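Local coordinates for protein polyhedrin (Uranotaenia sapphirina cypovirus, PDB 4ZQX) that forms the crystalline matrix of viral occlusion bodies, as expected of a cypovirus polyhedrin, and binds ATP in its crystals, at residues Q39-V50 and G200-F211. Numbering follows the deposited sequence.
Sequences QCKSFHFANPFV and GLDTVPECTQWF
Antiparallel pairing at the border of a beta sheet joins strand 40-47 to strand 207-211, the outermost strand there within the chain. Cys-40 with Phe-211, Ser-42 with Gln-209 and His-44 with Cys-207 are the hydrogen-bonded pairs, and the bonding fades at the last, where Cys-207 N reaches His-44 O weakly at 3.3 Å. On one face the extended Lys-41 chain runs alongside Trp-210, its CG over the indole five-membered ring, 4.2 Å from the centroid; Lys-41 NZ donates to Glu-59 O and makes a salt bridge to Asp-63 OD1, to which Trp-210 NE1 also hydrogen-bonds. On the same side, in one of two conformers, Glu-206 sets CG over the Phe-45 ring through chi1 (-172°), and a bend at chi2 (-93°) turns OE1 to accept from Thr-208 OG1 at 2.6 Å; OE2 forms a salt bridge with Lys-56 of the second subunit. Beyond the pairing, waters bridge the backbones of Ala-46 and Val-204. Asn-47 then grips both segments: ND2 donates to Gly-200 O (2.9 Å), which also takes Thr-203 OG1, while OD1 accepts from Phe-49 N (2.9 Å) and Val-50 N (3.1 Å), fixing the amide's rotation. The result is a sheet-edge strand pair continued by water bridges to an Asx turn facing a type II beta turn.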
loop_
_atom_site.group_PDB
_atom_site.type_symbol
_atom_site.label_atom_id
_atom_site.label_comp_id
_atom_site.label_asym_id
_atom_site.label_seq_id
_atom_site.Cartn_x
_atom_site.Cartn_y
_atom_site.Cartn_z
ATOM N N GLN A 39 13.295 -21.383 10.981
ATOM C CA GLN A 39 11.962 -20.950 10.618
ATOM C C GLN A 39 12.058 -20.045 9.400
ATOM O O GLN A 39 13.129 -19.501 9.110
ATOM C CB GLN A 39 11.223 -20.290 11.791
ATOM C CG GLN A 39 11.830 -19.054 12.332
ATOM C CD GLN A 39 12.880 -19.315 13.406
ATOM O OE1 GLN A 39 13.903 -19.921 13.156
ATOM N NE2 GLN A 39 12.628 -18.816 14.598
ATOM N N CYS A 40 10.943 -19.928 8.677
ATOM C CA CYS A 40 10.885 -19.189 7.420
ATOM C C CYS A 40 9.663 -18.305 7.379
ATOM O O CYS A 40 8.590 -18.664 7.898
ATOM C CB CYS A 40 10.795 -20.138 6.219
ATOM S SG CYS A 40 12.206 -21.231 5.980
ATOM N N LYS A 41 9.837 -17.153 6.747
ATOM C CA LYS A 41 8.734 -16.259 6.434
ATOM C C LYS A 41 8.754 -16.052 4.928
ATOM O O LYS A 41 9.803 -15.782 4.361
ATOM C CB LYS A 41 8.936 -14.930 7.157
ATOM C CG LYS A 41 7.696 -14.288 7.644
ATOM C CD LYS A 41 7.990 -13.183 8.662
ATOM C CE LYS A 41 6.901 -12.152 8.593
ATOM N NZ LYS A 41 7.043 -11.090 9.601
ATOM N N SER A 42 7.613 -16.219 4.271
ATOM C CA SER A 42 7.545 -15.988 2.820
ATOM C C SER A 42 6.592 -14.850 2.503
ATOM O O SER A 42 5.589 -14.671 3.179
ATOM C CB SER A 42 7.129 -17.237 2.051
ATOM O OG SER A 42 5.814 -17.625 2.385
ATOM N N PHE A 43 6.933 -14.093 1.464
ATOM C CA PHE A 43 6.168 -12.940 1.014
ATOM C C PHE A 43 5.938 -13.128 -0.470
ATOM O O PHE A 43 6.902 -13.313 -1.222
ATOM C CB PHE A 43 6.961 -11.640 1.213
ATOM C CG PHE A 43 7.446 -11.411 2.636
ATOM C CD1 PHE A 43 8.627 -11.988 3.080
ATOM C CD2 PHE A 43 6.735 -10.599 3.517
ATOM C CE1 PHE A 43 9.090 -11.773 4.388
ATOM C CE2 PHE A 43 7.193 -10.377 4.827
ATOM C CZ PHE A 43 8.371 -10.973 5.256
ATOM N N HIS A 44 4.677 -13.099 -0.891
ATOM C CA HIS A 44 4.334 -13.252 -2.307
ATOM C C HIS A 44 3.764 -11.980 -2.922
ATOM O O HIS A 44 2.841 -11.379 -2.359
ATOM C CB HIS A 44 3.317 -14.378 -2.511
ATOM C CG HIS A 44 2.821 -14.451 -3.917
ATOM N ND1 HIS A 44 1.595 -13.953 -4.305
ATOM C CD2 HIS A 44 3.416 -14.906 -5.046
ATOM C CE1 HIS A 44 1.444 -14.123 -5.607
ATOM N NE2 HIS A 44 2.538 -14.690 -6.082
ATOM N N PHE A 45 4.288 -11.606 -4.092
ATOM C CA PHE A 45 3.813 -10.447 -4.852
ATOM C C PHE A 45 3.627 -10.879 -6.288
ATOM O O PHE A 45 4.350 -11.743 -6.772
ATOM C CB PHE A 45 4.837 -9.304 -4.868
ATOM C CG PHE A 45 5.218 -8.794 -3.511
ATOM C CD1 PHE A 45 6.233 -9.405 -2.793
ATOM C CD2 PHE A 45 4.587 -7.684 -2.965
ATOM C CE1 PHE A 45 6.598 -8.932 -1.536
ATOM C CE2 PHE A 45 4.943 -7.210 -1.707
ATOM C CZ PHE A 45 5.955 -7.828 -0.999
ATOM N N ALA A 46 2.699 -10.248 -6.988
ATOM C CA ALA A 46 2.494 -10.532 -8.408
ATOM C C ALA A 46 1.922 -9.334 -9.144
ATOM O O ALA A 46 1.147 -8.560 -8.586
ATOM C CB ALA A 46 1.560 -11.721 -8.568
ATOM N N ASN A 47 2.276 -9.228 -10.422
ATOM C CA ASN A 47 1.676 -8.240 -11.347
ATOM C C ASN A 47 2.064 -8.578 -12.769
ATOM O O ASN A 47 3.090 -9.199 -12.971
ATOM C CB ASN A 47 2.185 -6.829 -11.035
ATOM C CG ASN A 47 1.357 -5.750 -11.706
ATOM O OD1 ASN A 47 1.755 -5.167 -12.723
ATOM N ND2 ASN A 47 0.196 -5.473 -11.135
ATOM N N PRO A 48 1.262 -8.158 -13.764
ATOM C CA PRO A 48 1.681 -8.469 -15.135
ATOM C C PRO A 48 2.706 -7.500 -15.698
ATOM O O PRO A 48 3.360 -7.860 -16.665
ATOM C CB PRO A 48 0.366 -8.351 -15.941
ATOM C CG PRO A 48 -0.728 -8.453 -14.916
ATOM C CD PRO A 48 -0.151 -7.745 -13.714
ATOM N N PHE A 49 2.820 -6.295 -15.147
ATOM C CA PHE A 49 3.598 -5.228 -15.791
ATOM C C PHE A 49 4.834 -4.800 -14.995
ATOM O O PHE A 49 5.935 -4.702 -15.540
ATOM C CB PHE A 49 2.667 -4.041 -16.044
ATOM C CG PHE A 49 1.426 -4.424 -16.792
ATOM C CD1 PHE A 49 1.512 -4.829 -18.109
ATOM C CD2 PHE A 49 0.182 -4.420 -16.173
ATOM C CE1 PHE A 49 0.380 -5.203 -18.812
ATOM C CE2 PHE A 49 -0.954 -4.786 -16.874
ATOM C CZ PHE A 49 -0.851 -5.180 -18.191
ATOM N N VAL A 50 4.654 -4.541 -13.711
ATOM C CA VAL A 50 5.770 -4.273 -12.808
ATOM C C VAL A 50 5.444 -4.819 -11.436
ATOM O O VAL A 50 4.480 -4.371 -10.813
ATOM C CB VAL A 50 6.058 -2.750 -12.634
ATOM C CG1 VAL A 50 7.378 -2.582 -11.927
ATOM C CG2 VAL A 50 6.061 -2.027 -13.949
ATOM N N GLY A 200 -3.871 -1.675 -14.303
ATOM C CA GLY A 200 -3.503 -2.998 -13.820
ATOM C C GLY A 200 -2.380 -3.040 -12.789
ATOM O O GLY A 200 -2.158 -4.063 -12.147
ATOM N N LEU A 201 -1.673 -1.928 -12.625
ATOM C CA LEU A 201 -0.596 -1.836 -11.650
ATOM C C LEU A 201 -1.134 -1.961 -10.228
ATOM O O LEU A 201 -2.154 -1.367 -9.897
ATOM C CB LEU A 201 0.105 -0.490 -11.796
ATOM C CG LEU A 201 0.836 -0.233 -13.115
ATOM C CD1 LEU A 201 1.438 1.160 -13.127
ATOM C CD2 LEU A 201 1.921 -1.272 -13.349
ATOM N N ASP A 202 -0.450 -2.751 -9.400
ATOM C CA ASP A 202 -0.727 -2.787 -7.961
ATOM C C ASP A 202 -2.149 -3.259 -7.641
ATOM O O ASP A 202 -2.791 -2.706 -6.750
ATOM C CB ASP A 202 -0.522 -1.384 -7.344
ATOM C CG ASP A 202 0.797 -0.740 -7.740
ATOM O OD1 ASP A 202 1.849 -1.389 -7.635
ATOM O OD2 ASP A 202 0.778 0.439 -8.155
ATOM N N THR A 203 -2.629 -4.286 -8.338
ATOM C CA THR A 203 -4.001 -4.755 -8.158
ATOM C C THR A 203 -4.114 -6.186 -7.605
ATOM O O THR A 203 -5.225 -6.706 -7.477
ATOM C CB THR A 203 -4.784 -4.671 -9.488
ATOM O OG1 THR A 203 -4.107 -5.434 -10.482
ATOM C CG2 THR A 203 -4.870 -3.236 -9.980
ATOM N N VAL A 204 -2.988 -6.818 -7.268
ATOM C CA VAL A 204 -3.019 -8.194 -6.792
ATOM C C VAL A 204 -2.723 -8.239 -5.289
ATOM O O VAL A 204 -1.740 -7.650 -4.827
ATOM C CB VAL A 204 -2.008 -9.072 -7.552
ATOM C CG1 VAL A 204 -2.166 -10.534 -7.148
ATOM C CG2 VAL A 204 -2.177 -8.887 -9.079
ATOM N N PRO A 205 -3.576 -8.925 -4.514
ATOM C CA PRO A 205 -3.308 -9.025 -3.075
ATOM C C PRO A 205 -1.992 -9.733 -2.773
ATOM O O PRO A 205 -1.679 -10.732 -3.404
ATOM C CB PRO A 205 -4.483 -9.867 -2.544
ATOM C CG PRO A 205 -5.531 -9.805 -3.577
ATOM C CD PRO A 205 -4.833 -9.594 -4.893
ATOM N N GLU A 206 -1.238 -9.181 -1.823
ATOM C CA GLU A 206 -0.033 -9.798 -1.267
ATOM C C GLU A 206 -0.416 -10.946 -0.335
ATOM O O GLU A 206 -1.566 -11.037 0.119
ATOM C CB GLU A 206 0.759 -8.734 -0.484
ATOM C CG GLU A 206 2.159 -9.149 0.029
ATOM C CD GLU A 206 2.185 -9.708 1.457
ATOM O OE1 GLU A 206 3.165 -10.404 1.785
ATOM O OE2 GLU A 206 1.255 -9.446 2.249
ATOM N N CYS A 207 0.541 -11.819 -0.033
ATOM C CA CYS A 207 0.318 -12.848 0.980
ATOM C C CYS A 207 1.609 -13.176 1.718
ATOM O O CYS A 207 2.628 -13.481 1.101
ATOM C CB CYS A 207 -0.268 -14.116 0.352
ATOM S SG CYS A 207 -0.665 -15.397 1.579
ATOM N N THR A 208 1.536 -13.110 3.048
ATOM C CA THR A 208 2.647 -13.405 3.940
ATOM C C THR A 208 2.324 -14.695 4.669
ATOM O O THR A 208 1.207 -14.858 5.181
ATOM C CB THR A 208 2.835 -12.291 4.996
ATOM O OG1 THR A 208 3.096 -11.044 4.342
ATOM C CG2 THR A 208 3.987 -12.609 5.961
ATOM N N GLN A 209 3.297 -15.603 4.736
ATOM C CA GLN A 209 3.125 -16.856 5.475
ATOM C C GLN A 209 4.318 -17.121 6.369
ATOM O O GLN A 209 5.441 -16.708 6.072
ATOM C CB GLN A 209 2.915 -18.029 4.515
ATOM C CG GLN A 209 1.571 -18.004 3.801
ATOM C CD GLN A 209 1.474 -19.058 2.702
ATOM O OE1 GLN A 209 2.246 -19.047 1.747
ATOM N NE2 GLN A 209 0.542 -19.985 2.845
ATOM N N TRP A 210 4.044 -17.819 7.468
ATOM C CA TRP A 210 5.036 -18.187 8.470
ATOM C C TRP A 210 5.155 -19.701 8.499
ATOM O O TRP A 210 4.145 -20.392 8.485
ATOM C CB TRP A 210 4.574 -17.747 9.854
ATOM C CG TRP A 210 4.550 -16.274 10.091
ATOM C CD1 TRP A 210 5.466 -15.551 10.791
ATOM C CD2 TRP A 210 3.551 -15.348 9.656
ATOM N NE1 TRP A 210 5.107 -14.226 10.815
ATOM C CE2 TRP A 210 3.932 -14.074 10.124
ATOM C CE3 TRP A 210 2.377 -15.468 8.913
ATOM C CZ2 TRP A 210 3.186 -12.928 9.873
ATOM C CZ3 TRP A 210 1.628 -14.316 8.660
ATOM C CH2 TRP A 210 2.038 -13.063 9.148
ATOM N N PHE A 211 6.380 -20.213 8.553
ATOM C CA PHE A 211 6.624 -21.653 8.655
ATOM C C PHE A 211 7.688 -21.926 9.718
ATOM O O PHE A 211 8.631 -21.143 9.882
ATOM C CB PHE A 211 7.089 -22.218 7.311
ATOM C CG PHE A 211 6.137 -21.958 6.180
ATOM C CD1 PHE A 211 5.089 -22.828 5.914
ATOM C CD2 PHE A 211 6.288 -20.847 5.384
ATOM C CE1 PHE A 211 4.205 -22.583 4.858
ATOM C CE2 PHE A 211 5.401 -20.595 4.338
ATOM C CZ PHE A 211 4.364 -21.466 4.082
HETATM O O HOH W 1 3.935 -16.241 0.867
HETATM O O HOH W 2 -0.449 -13.084 -2.895
HETATM O O HOH W 3 -0.046 -6.196 -8.166
HETATM O O HOH W 4 1.108 -8.513 -5.082
HETATM O O HOH W 5 2.350 -3.387 -9.323
#